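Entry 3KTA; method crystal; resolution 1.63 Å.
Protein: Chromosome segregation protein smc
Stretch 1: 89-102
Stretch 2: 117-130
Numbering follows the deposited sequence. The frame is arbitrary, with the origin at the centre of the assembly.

Stretch 1 89-102: FYLFDEIDAHLDDA
Stretch 2, residues 117-130: ESQFIVITLRDVMM

Parallel β-strands bond in a staggered ladder, one strand reaching its partner through every second residue, and the pairing of 89-93 with 119-123 in this chromosome segregation protein is a clear example. The strands run 12° from parallel, 4.6 Å apart at closest approach, in extended conformation (phi/psi near -120/120 at Leu 91 and Phe 92), with Phe 89 beside Gln 119 and Asp 93 beside Ile 123. All these residues are buried, which suits the aromatic and aliphatic side chains; Tyr 90 OH is hydrogen-bonded to a residue adjoining one of the stretches.

Phe 89 (chi1 p) sets its CA 3.1 Å from Gln 119 O, a CA-H...O contact. Tyr 90 N then donates to Gln 119 O (2.8 Å), and Tyr 90 O accepts from Ile 121 N (2.9 Å). Its ring (chi1 m) lies nearly parallel to that of Phe 120 (m), planes at 13°, but slid apart, with centroids 5.0 Å away. On the other face Leu 91 (t, p) packs CD1 against Ile 121 CG2 at 3.8 Å. Phe 92 repeats the ladder, N to Ile 121 O at 2.9 Å and O from Ile 123 N at 2.8 Å, while its ring (m) meets Phe 120 obliquely.

Glu 94 N closes the ladder on Ile 123 O (2.8 Å). Glu 94 itself has positive phi and psi (52/50); the type I turn from Glu 94 to Ala 97 centres on Ile 95 (-77/-9) and Asp 96 (-92/3). Beyond the strands polar contacts dominate, though Ile 95 CD1 still packs 4.0 Å from CE of the selenomethionine Met 129. Asp 96 (chi1 36°) points toward stretch 2, where its OD2 accepts from Thr 124 OG1 at 2.7 Å.

A type II turn, 96-99, presents Leu 99 O to Arg 126 NH1 and NH2, both 2.9 Å. The folded arginine (m, m, m) also salt-bridges NH2 to Asp 101 OD1 (2.8 Å): its planar, multiply donating guanidinium suits a carbonyl and carboxylate at its edge. Summed over both sides, 1068 Å² is buried.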

ATOM      1  N   PHE B  89      -6.121   5.443   2.095  1.00 11.34           N
ATOM      2  CA  PHE B  89      -6.008   4.206   1.304  1.00 12.41           C
ATOM      3  C   PHE B  89      -4.755   3.431   1.667  1.00 12.86           C
ATOM      4  O   PHE B  89      -3.805   3.998   2.209  1.00 13.89           O
ATOM      5  CB  PHE B  89      -6.029   4.493  -0.203  1.00 12.12           C
ATOM      6  CG  PHE B  89      -4.796   5.171  -0.709  1.00 12.63           C
ATOM      7  CD1 PHE B  89      -4.696   6.550  -0.675  1.00 13.69           C
ATOM      8  CD2 PHE B  89      -3.729   4.427  -1.208  1.00 13.39           C
ATOM      9  CE1 PHE B  89      -3.559   7.173  -1.153  1.00 16.18           C
ATOM     10  CE2 PHE B  89      -2.589   5.043  -1.690  1.00 17.44           C
ATOM     11  CZ  PHE B  89      -2.502   6.425  -1.640  1.00 18.13           C
ATOM     12  N   TYR B  90      -4.780   2.130   1.371  1.00 12.56           N
ATOM     13  CA  TYR B  90      -3.626   1.251   1.541  1.00 11.27           C
ATOM     14  C   TYR B  90      -3.359   0.628   0.193  1.00 11.47           C
ATOM     15  O   TYR B  90      -4.301   0.292  -0.527  1.00 11.77           O
ATOM     16  CB  TYR B  90      -3.920   0.148   2.589  1.00 11.03           C
ATOM     17  CG  TYR B  90      -4.071   0.761   3.951  1.00 10.93           C
ATOM     18  CD1 TYR B  90      -5.257   1.379   4.321  1.00 12.91           C
ATOM     19  CD2 TYR B  90      -3.006   0.782   4.853  1.00 10.74           C
ATOM     20  CE1 TYR B  90      -5.387   2.009   5.544  1.00 13.39           C
ATOM     21  CE2 TYR B  90      -3.133   1.401   6.092  1.00 11.20           C
ATOM     22  CZ  TYR B  90      -4.319   2.005   6.428  1.00 12.85           C
ATOM     23  OH  TYR B  90      -4.456   2.638   7.634  1.00 12.66           O
ATOM     24  N   LEU B  91      -2.083   0.498  -0.151  1.00 10.71           N
ATOM     25  CA  LEU B  91      -1.679  -0.174  -1.380  1.00 10.16           C
ATOM     26  C   LEU B  91      -0.784  -1.318  -0.976  1.00 12.66           C
ATOM     27  O   LEU B  91       0.243  -1.110  -0.337  1.00 14.69           O
ATOM     28  CB  LEU B  91      -0.934   0.789  -2.294  1.00 13.51           C
ATOM     29  CG  LEU B  91      -0.287   0.166  -3.528  1.00 15.41           C
ATOM     30  CD1 LEU B  91      -1.324  -0.378  -4.494  1.00 17.11           C
ATOM     31  CD2 LEU B  91       0.531   1.248  -4.205  1.00 20.91           C
ATOM     32  N   PHE B  92      -1.219  -2.536  -1.282  1.00 11.90           N
ATOM     33  CA  PHE B  92      -0.494  -3.733  -0.877  1.00 11.68           C
ATOM     34  C   PHE B  92      -0.134  -4.508  -2.140  1.00 13.21           C
ATOM     35  O   PHE B  92      -1.019  -4.942  -2.869  1.00 14.68           O
ATOM     36  CB  PHE B  92      -1.388  -4.656  -0.042  1.00 13.48           C
ATOM     37  CG  PHE B  92      -1.749  -4.146   1.331  1.00 11.26           C
ATOM     38  CD1 PHE B  92      -0.979  -3.198   1.995  1.00 13.33           C
ATOM     39  CD2 PHE B  92      -2.854  -4.685   1.980  1.00 15.15           C
ATOM     40  CE1 PHE B  92      -1.329  -2.773   3.284  1.00 14.01           C
ATOM     41  CE2 PHE B  92      -3.220  -4.273   3.258  1.00 14.14           C
ATOM     42  CZ  PHE B  92      -2.456  -3.319   3.921  1.00 15.80           C
ATOM     43  N   ASP B  93       1.154  -4.730  -2.380  1.00 13.41           N
ATOM     44  CA  ASP B  93       1.601  -5.472  -3.569  1.00 13.65           C
ATOM     45  C   ASP B  93       2.151  -6.867  -3.216  1.00 11.73           C
ATOM     46  O   ASP B  93       3.269  -6.993  -2.722  1.00 12.64           O
ATOM     47  CB  ASP B  93       2.683  -4.656  -4.272  1.00 11.51           C
ATOM     48  CG  ASP B  93       2.989  -5.155  -5.676  1.00 13.74           C
ATOM     49  OD1 ASP B  93       2.587  -6.290  -6.030  0.92 12.35           O
ATOM     50  OD2 ASP B  93       3.621  -4.384  -6.428  1.00 15.33           O
ATOM     51  N   GLU B  94       1.346  -7.901  -3.462  1.00 12.95           N
ATOM     52  CA  GLU B  94       1.717  -9.290  -3.188  1.00 13.87           C
ATOM     53  C   GLU B  94       2.228  -9.507  -1.753  1.00 13.69           C
ATOM     54  O   GLU B  94       3.260 -10.135  -1.518  1.00 15.87           O
ATOM     55  CB  GLU B  94       2.654  -9.841  -4.272  1.00 14.38           C
ATOM     56  CG  GLU B  94       2.015  -9.815  -5.639  1.00 15.13           C
ATOM     57  CD  GLU B  94       2.799 -10.566  -6.688  1.00 15.27           C
ATOM     58  OE1 GLU B  94       2.958 -10.022  -7.800  1.00 16.07           O
ATOM     59  OE2 GLU B  94       3.241 -11.719  -6.419  1.00 19.36           O
ATOM     60  N   ILE B  95       1.444  -9.015  -0.797  1.00 11.25           N
ATOM     61  CA  ILE B  95       1.789  -9.095   0.620  1.00 12.28           C
ATOM     62  C   ILE B  95       1.521 -10.489   1.153  1.00 15.84           C
ATOM     63  O   ILE B  95       1.898 -10.797   2.278  1.00 16.08           O
ATOM     64  CB  ILE B  95       1.016  -8.071   1.487  1.00 15.15           C
ATOM     65  CG1 ILE B  95      -0.504  -8.207   1.267  1.00 15.84           C
ATOM     66  CG2 ILE B  95       1.509  -6.649   1.207  1.00 16.60           C
ATOM     67  CD1 ILE B  95      -1.338  -7.927   2.495  1.00 20.24           C
ATOM     68  N   ASP B  96       0.861 -11.313   0.338  1.00 15.75           N
ATOM     69  CA  ASP B  96       0.484 -12.663   0.744  1.00 16.07           C
ATOM     70  C   ASP B  96       1.522 -13.706   0.375  1.00 18.78           C
ATOM     71  O   ASP B  96       1.326 -14.904   0.611  1.00 19.92           O
ATOM     72  CB  ASP B  96      -0.911 -13.043   0.204  1.00 15.85           C
ATOM     73  CG  ASP B  96      -1.204 -12.480  -1.190  1.00 16.83           C
ATOM     74  OD1 ASP B  96      -0.287 -12.031  -1.889  0.73 18.18           O
ATOM     75  OD2 ASP B  96      -2.378 -12.534  -1.599  0.83 15.99           O
ATOM     76  N   ALA B  97       2.642 -13.268  -0.189  1.00 18.21           N
ATOM     77  CA  ALA B  97       3.733 -14.203  -0.466  1.00 19.23           C
ATOM     78  C   ALA B  97       4.161 -14.939   0.815  1.00 22.19           C
ATOM     79  O   ALA B  97       4.201 -14.360   1.904  1.00 21.70           O
ATOM     80  CB  ALA B  97       4.923 -13.476  -1.084  1.00 22.32           C
ATOM     81  N   HIS B  98       4.458 -16.225   0.683  1.00 23.74           N
ATOM     82  CA  HIS B  98       4.979 -17.009   1.803  1.00 25.72           C
ATOM     83  C   HIS B  98       3.931 -17.360   2.861  1.00 23.04           C
ATOM     84  O   HIS B  98       4.268 -17.915   3.905  1.00 22.40           O
ATOM     85  CB  HIS B  98       6.174 -16.297   2.452  1.00 28.09           C
ATOM     86  CG  HIS B  98       7.129 -15.713   1.457  1.00 34.87           C
ATOM     87  ND1 HIS B  98       7.663 -14.448   1.587  1.00 37.12           N
ATOM     88  CD2 HIS B  98       7.617 -16.209   0.293  1.00 33.02           C
ATOM     89  CE1 HIS B  98       8.452 -14.197   0.555  1.00 30.90           C
ATOM     90  NE2 HIS B  98       8.437 -15.248  -0.246  1.00 33.90           N
ATOM     91  N   LEU B  99       2.665 -17.055   2.588  1.00 17.97           N
ATOM     92  CA  LEU B  99       1.596 -17.429   3.510  1.00 17.22           C
ATOM     93  C   LEU B  99       0.726 -18.507   2.896  1.00 16.27           C
ATOM     94  O   LEU B  99       0.432 -18.469   1.700  1.00 16.33           O
ATOM     95  CB  LEU B  99       0.712 -16.226   3.856  1.00 17.65           C
ATOM     96  CG  LEU B  99       1.342 -15.088   4.656  1.00 19.54           C
ATOM     97  CD1 LEU B  99       0.397 -13.892   4.687  1.00 19.23           C
ATOM     98  CD2 LEU B  99       1.663 -15.550   6.054  1.00 21.98           C
ATOM     99  N   ASP B 100       0.310 -19.473   3.710  1.00 16.18           N
ATOM    100  CA  ASP B 100      -0.560 -20.518   3.191  1.00 18.94           C
ATOM    101  C   ASP B 100      -1.999 -20.007   3.053  1.00 16.26           C
ATOM    102  O   ASP B 100      -2.315 -18.890   3.475  1.00 16.14           O
ATOM    103  CB  ASP B 100      -0.447 -21.816   4.019  1.00 20.27           C
ATOM    104  CG  ASP B 100      -1.037 -21.705   5.424  0.86 21.32           C
ATOM    105  OD1 ASP B 100      -1.630 -20.673   5.791  0.94 18.22           O
ATOM    106  OD2 ASP B 100      -0.913 -22.698   6.179  0.90 25.50           O
ATOM    107  N   ASP B 101      -2.871 -20.791   2.435  1.00 16.60           N
ATOM    108  CA  ASP B 101      -4.241 -20.324   2.217  1.00 15.97           C
ATOM    109  C   ASP B 101      -4.976 -19.949   3.504  1.00 15.46           C
ATOM    110  O   ASP B 101      -5.745 -18.989   3.522  1.00 15.68           O
ATOM    111  CB  ASP B 101      -5.062 -21.365   1.455  1.00 16.25           C
ATOM    112  CG  ASP B 101      -4.790 -21.361  -0.043  0.80 21.57           C
ATOM    113  OD1 ASP B 101      -3.923 -20.597  -0.526  1.00 19.35           O
ATOM    114  OD2 ASP B 101      -5.469 -22.140  -0.748  0.87 21.42           O
ATOM    115  N   ALA B 102      -4.760 -20.706   4.579  1.00 14.78           N
ATOM    116  CA  ALA B 102      -5.461 -20.451   5.823  1.00 16.45           C
ATOM    117  C   ALA B 102      -5.152 -19.050   6.324  1.00 14.83           C
ATOM    118  O   ALA B 102      -6.036 -18.317   6.740  1.00 15.19           O
ATOM    119  CB  ALA B 102      -5.071 -21.472   6.881  1.00 18.88           C
ATOM    120  N   GLU B 117     -13.705   1.439   6.507  1.00 16.10           N
ATOM    121  CA  GLU B 117     -13.141   2.714   6.975  1.00 15.21           C
ATOM    122  C   GLU B 117     -11.979   3.242   6.126  1.00 16.05           C
ATOM    123  O   GLU B 117     -11.664   4.430   6.187  1.00 18.08           O
ATOM    124  CB  GLU B 117     -12.672   2.615   8.437  1.00 16.27           C
ATOM    125  CG  GLU B 117     -13.731   2.136   9.420  1.00 22.11           C
ATOM    126  CD  GLU B 117     -14.922   3.073   9.503  0.93 27.29           C
ATOM    127  OE1 GLU B 117     -14.789   4.247   9.112  0.78 25.46           O
ATOM    128  OE2 GLU B 117     -15.993   2.630   9.965  0.60 29.37           O
ATOM    129  N   SER B 118     -11.339   2.366   5.354  1.00 14.10           N
ATOM    130  CA  SER B 118     -10.265   2.778   4.448  1.00 11.86           C
ATOM    131  C   SER B 118     -10.414   2.069   3.108  1.00 10.74           C
ATOM    132  O   SER B 118     -10.986   0.981   3.037  1.00 12.71           O
ATOM    133  CB  SER B 118      -8.884   2.416   5.025  1.00 12.65           C
ATOM    134  OG  SER B 118      -8.639   3.059   6.263  1.00 14.58           O
ATOM    135  N   GLN B 119      -9.841   2.659   2.060  1.00 11.20           N
ATOM    136  CA  GLN B 119      -9.761   2.030   0.754  1.00 10.00           C
ATOM    137  C   GLN B 119      -8.544   1.094   0.720  1.00 10.72           C
ATOM    138  O   GLN B 119      -7.483   1.431   1.250  1.00 11.56           O
ATOM    139  CB  GLN B 119      -9.625   3.122  -0.309  1.00 11.49           C
ATOM    140  CG  GLN B 119      -9.426   2.622  -1.733  1.00 12.76           C
ATOM    141  CD  GLN B 119      -9.382   3.802  -2.695  1.00 12.65           C
ATOM    142  OE1 GLN B 119      -8.619   4.752  -2.485  1.00 13.43           O
ATOM    143  NE2 GLN B 119     -10.208   3.764  -3.730  1.00 12.69           N
ATOM    144  N   PHE B 120      -8.706  -0.076   0.108  1.00 11.17           N
ATOM    145  CA  PHE B 120      -7.607  -1.020  -0.068  1.00 11.46           C
ATOM    146  C   PHE B 120      -7.436  -1.375  -1.525  1.00 10.44           C
ATOM    147  O   PHE B 120      -8.413  -1.749  -2.193  1.00 12.24           O
ATOM    148  CB  PHE B 120      -7.883  -2.300   0.747  1.00 11.27           C
ATOM    149  CG  PHE B 120      -7.719  -2.101   2.208  1.00 10.87           C
ATOM    150  CD1 PHE B 120      -8.760  -1.584   2.979  1.00 10.82           C
ATOM    151  CD2 PHE B 120      -6.501  -2.374   2.824  1.00 11.52           C
ATOM    152  CE1 PHE B 120      -8.594  -1.386   4.337  1.00 12.62           C
ATOM    153  CE2 PHE B 120      -6.328  -2.158   4.173  1.00 11.94           C
ATOM    154  CZ  PHE B 120      -7.367  -1.658   4.933  1.00 12.59           C
ATOM    155  N   ILE B 121      -6.201  -1.271  -2.010  1.00  9.37           N
ATOM    156  CA  ILE B 121      -5.879  -1.690  -3.373  1.00  8.79           C
ATOM    157  C   ILE B 121      -4.812  -2.763  -3.242  1.00 10.97           C
ATOM    158  O   ILE B 121      -3.723  -2.506  -2.717  1.00 11.92           O
ATOM    159  CB  ILE B 121      -5.322  -0.516  -4.209  1.00 10.43           C
ATOM    160  CG1 ILE B 121      -6.380   0.582  -4.332  1.00 13.08           C
ATOM    161  CG2 ILE B 121      -4.877  -0.999  -5.594  1.00 11.85           C
ATOM    162  CD1 ILE B 121      -5.788   1.932  -4.726  1.00 14.93           C
ATOM    163  N   VAL B 122      -5.130  -3.974  -3.690  1.00 11.51           N
ATOM    164  CA  VAL B 122      -4.287  -5.118  -3.379  1.00 11.25           C
ATOM    165  C   VAL B 122      -3.944  -5.873  -4.655  1.00 10.96           C
ATOM    166  O   VAL B 122      -4.833  -6.343  -5.349  1.00 12.29           O
ATOM    167  CB  VAL B 122      -5.038  -6.088  -2.423  1.00 11.57           C
ATOM    168  CG1 VAL B 122      -4.181  -7.320  -2.118  1.00 13.69           C
ATOM    169  CG2 VAL B 122      -5.439  -5.382  -1.126  1.00 12.11           C
ATOM    170  N   ILE B 123      -2.652  -5.981  -4.956  1.00 11.16           N
ATOM    171  CA  ILE B 123      -2.200  -6.804  -6.066  1.00 12.46           C
ATOM    172  C   ILE B 123      -1.930  -8.205  -5.553  1.00 11.70           C
ATOM    173  O   ILE B 123      -1.247  -8.363  -4.542  1.00 13.55           O
ATOM    174  CB  ILE B 123      -0.904  -6.261  -6.652  1.00 10.99           C
ATOM    175  CG1 ILE B 123      -1.132  -4.861  -7.242  1.00 13.35           C
ATOM    176  CG2 ILE B 123      -0.376  -7.235  -7.715  1.00 12.27           C
ATOM    177  CD1 ILE B 123       0.152  -4.065  -7.483  1.00 14.11           C
ATOM    178  N   THR B 124      -2.479  -9.217  -6.221  1.00 12.27           N
ATOM    179  CA  THR B 124      -2.399 -10.588  -5.691  1.00 11.41           C
ATOM    180  C   THR B 124      -2.559 -11.649  -6.774  1.00 12.85           C
ATOM    181  O   THR B 124      -3.224 -11.420  -7.788  1.00 13.36           O
ATOM    182  CB  THR B 124      -3.460 -10.818  -4.593  1.00 12.03           C
ATOM    183  OG1 THR B 124      -3.330 -12.144  -4.053  1.00 12.82           O
ATOM    184  CG2 THR B 124      -4.871 -10.639  -5.150  1.00 17.42           C
ATOM    185  N   LEU B 125      -1.917 -12.800  -6.552  1.00 12.70           N
ATOM    186  CA  LEU B 125      -2.065 -13.967  -7.420  1.00 14.58           C
ATOM    187  C   LEU B 125      -2.890 -15.037  -6.700  1.00 14.33           C
ATOM    188  O   LEU B 125      -3.071 -16.149  -7.222  1.00 16.44           O
ATOM    189  CB  LEU B 125      -0.689 -14.548  -7.772  1.00 14.47           C
ATOM    190  CG  LEU B 125       0.254 -13.663  -8.584  1.00 20.93           C
ATOM    191  CD1 LEU B 125       1.467 -14.463  -9.025  1.00 19.03           C
ATOM    192  CD2 LEU B 125      -0.479 -13.060  -9.770  1.00 23.95           C
ATOM    193  N   ARG B 126      -3.405 -14.702  -5.518  1.00 12.43           N
ATOM    194  CA  ARG B 126      -4.060 -15.693  -4.658  1.00 13.30           C
ATOM    195  C   ARG B 126      -5.585 -15.603  -4.682  1.00 14.30           C
ATOM    196  O   ARG B 126      -6.189 -14.592  -4.256  1.00 13.18           O
ATOM    197  CB  ARG B 126      -3.575 -15.570  -3.210  1.00 14.36           C
ATOM    198  CG  ARG B 126      -2.062 -15.631  -3.063  1.00 16.92           C
ATOM    199  CD  ARG B 126      -1.525 -17.053  -3.339  1.00 17.25           C
ATOM    200  NE  ARG B 126      -1.917 -17.961  -2.271  1.00 15.87           N
ATOM    201  CZ  ARG B 126      -1.276 -18.075  -1.107  1.00 19.48           C
ATOM    202  NH1 ARG B 126      -0.196 -17.345  -0.860  1.00 16.54           N
ATOM    203  NH2 ARG B 126      -1.724 -18.919  -0.183  1.00 18.45           N
ATOM    204  N   ASP B 127      -6.220 -16.681  -5.143  1.00 13.90           N
ATOM    205  CA  ASP B 127      -7.671 -16.752  -5.136  1.00 15.98           C
ATOM    206  C   ASP B 127      -8.311 -16.433  -3.786  1.00 14.57           C
ATOM    207  O   ASP B 127      -9.310 -15.719  -3.740  1.00 13.97           O
ATOM    208  CB  ASP B 127      -8.169 -18.103  -5.688  1.00 15.79           C
ATOM    209  CG  ASP B 127      -7.502 -19.313  -5.030  1.00 20.26           C
ATOM    210  OD1 ASP B 127      -6.970 -19.227  -3.904  1.00 24.23           O
ATOM    211  OD2 ASP B 127      -7.529 -20.390  -5.661  1.00 30.38           O
ATOM    212  N   VAL B 128      -7.746 -16.944  -2.688  1.00 13.79           N
ATOM    213  CA  VAL B 128      -8.348 -16.740  -1.378  1.00 15.95           C
ATOM    214  C   VAL B 128      -8.193 -15.296  -0.901  1.00 13.63           C
ATOM    215  O   VAL B 128      -8.896 -14.877   0.011  1.00 15.72           O
ATOM    216  CB  VAL B 128      -7.808 -17.724  -0.317  1.00 17.30           C
ATOM    217  CG1 VAL B 128      -8.183 -19.132  -0.694  1.00 21.50           C
ATOM    218  CG2 VAL B 128      -6.315 -17.627  -0.210  1.00 15.51           C
HETATM  219  N   MSE B 129      -7.273 -14.552  -1.517  1.00 13.17           N
HETATM  220  CA  MSE B 129      -7.169 -13.121  -1.252  1.00 14.40           C
HETATM  221  C   MSE B 129      -8.212 -12.319  -2.025  1.00 14.63           C
HETATM  222  O   MSE B 129      -8.783 -11.376  -1.458  1.00 15.84           O
HETATM  223  CB  MSE B 129      -5.768 -12.582  -1.597  1.00 13.44           C
HETATM  224  CG  MSE B 129      -5.634 -11.047  -1.454  1.00 13.91           C
HETATM  225 SE   MSE B 129      -5.805 -10.399   0.379  0.93 16.49          SE
HETATM  226  CE  MSE B 129      -3.929 -10.534   0.848  1.00 17.58           C
HETATM  227  N   MSE B 130      -8.420 -12.705  -3.296  1.00 16.50           N
HETATM  228  CA  MSE B 130      -9.235 -12.019  -4.325  1.00 17.78           C
HETATM  229  C   MSE B 130     -10.751 -12.162  -4.136  1.00 14.41           C
HETATM  230  O   MSE B 130     -11.522 -11.279  -4.518  1.00 13.61           O
HETATM  231  CB  MSE B 130      -8.822 -12.530  -5.775  1.00 20.74           C
HETATM  232  CG  MSE B 130      -9.808 -13.570  -6.631  1.00  0.00           C
HETATM  233 SE   MSE B 130      -9.299 -13.340  -8.486  0.13 27.76          SE
HETATM  234  CE  MSE B 130      -9.535 -11.414  -8.560  0.04 18.24           C
TER
HETATM  235  O   HOH W   1      -1.311  -9.253  -1.790  1.00 14.00           O
HETATM  236  O   HOH W   2       0.122 -12.659  -4.557  1.00 15.91           O
HETATM  237  O   HOH W   3      -4.499 -19.243  -2.818  1.00 23.19           O
HETATM  238  O   HOH W   4      -5.765 -21.645  -3.261  1.00 32.22           O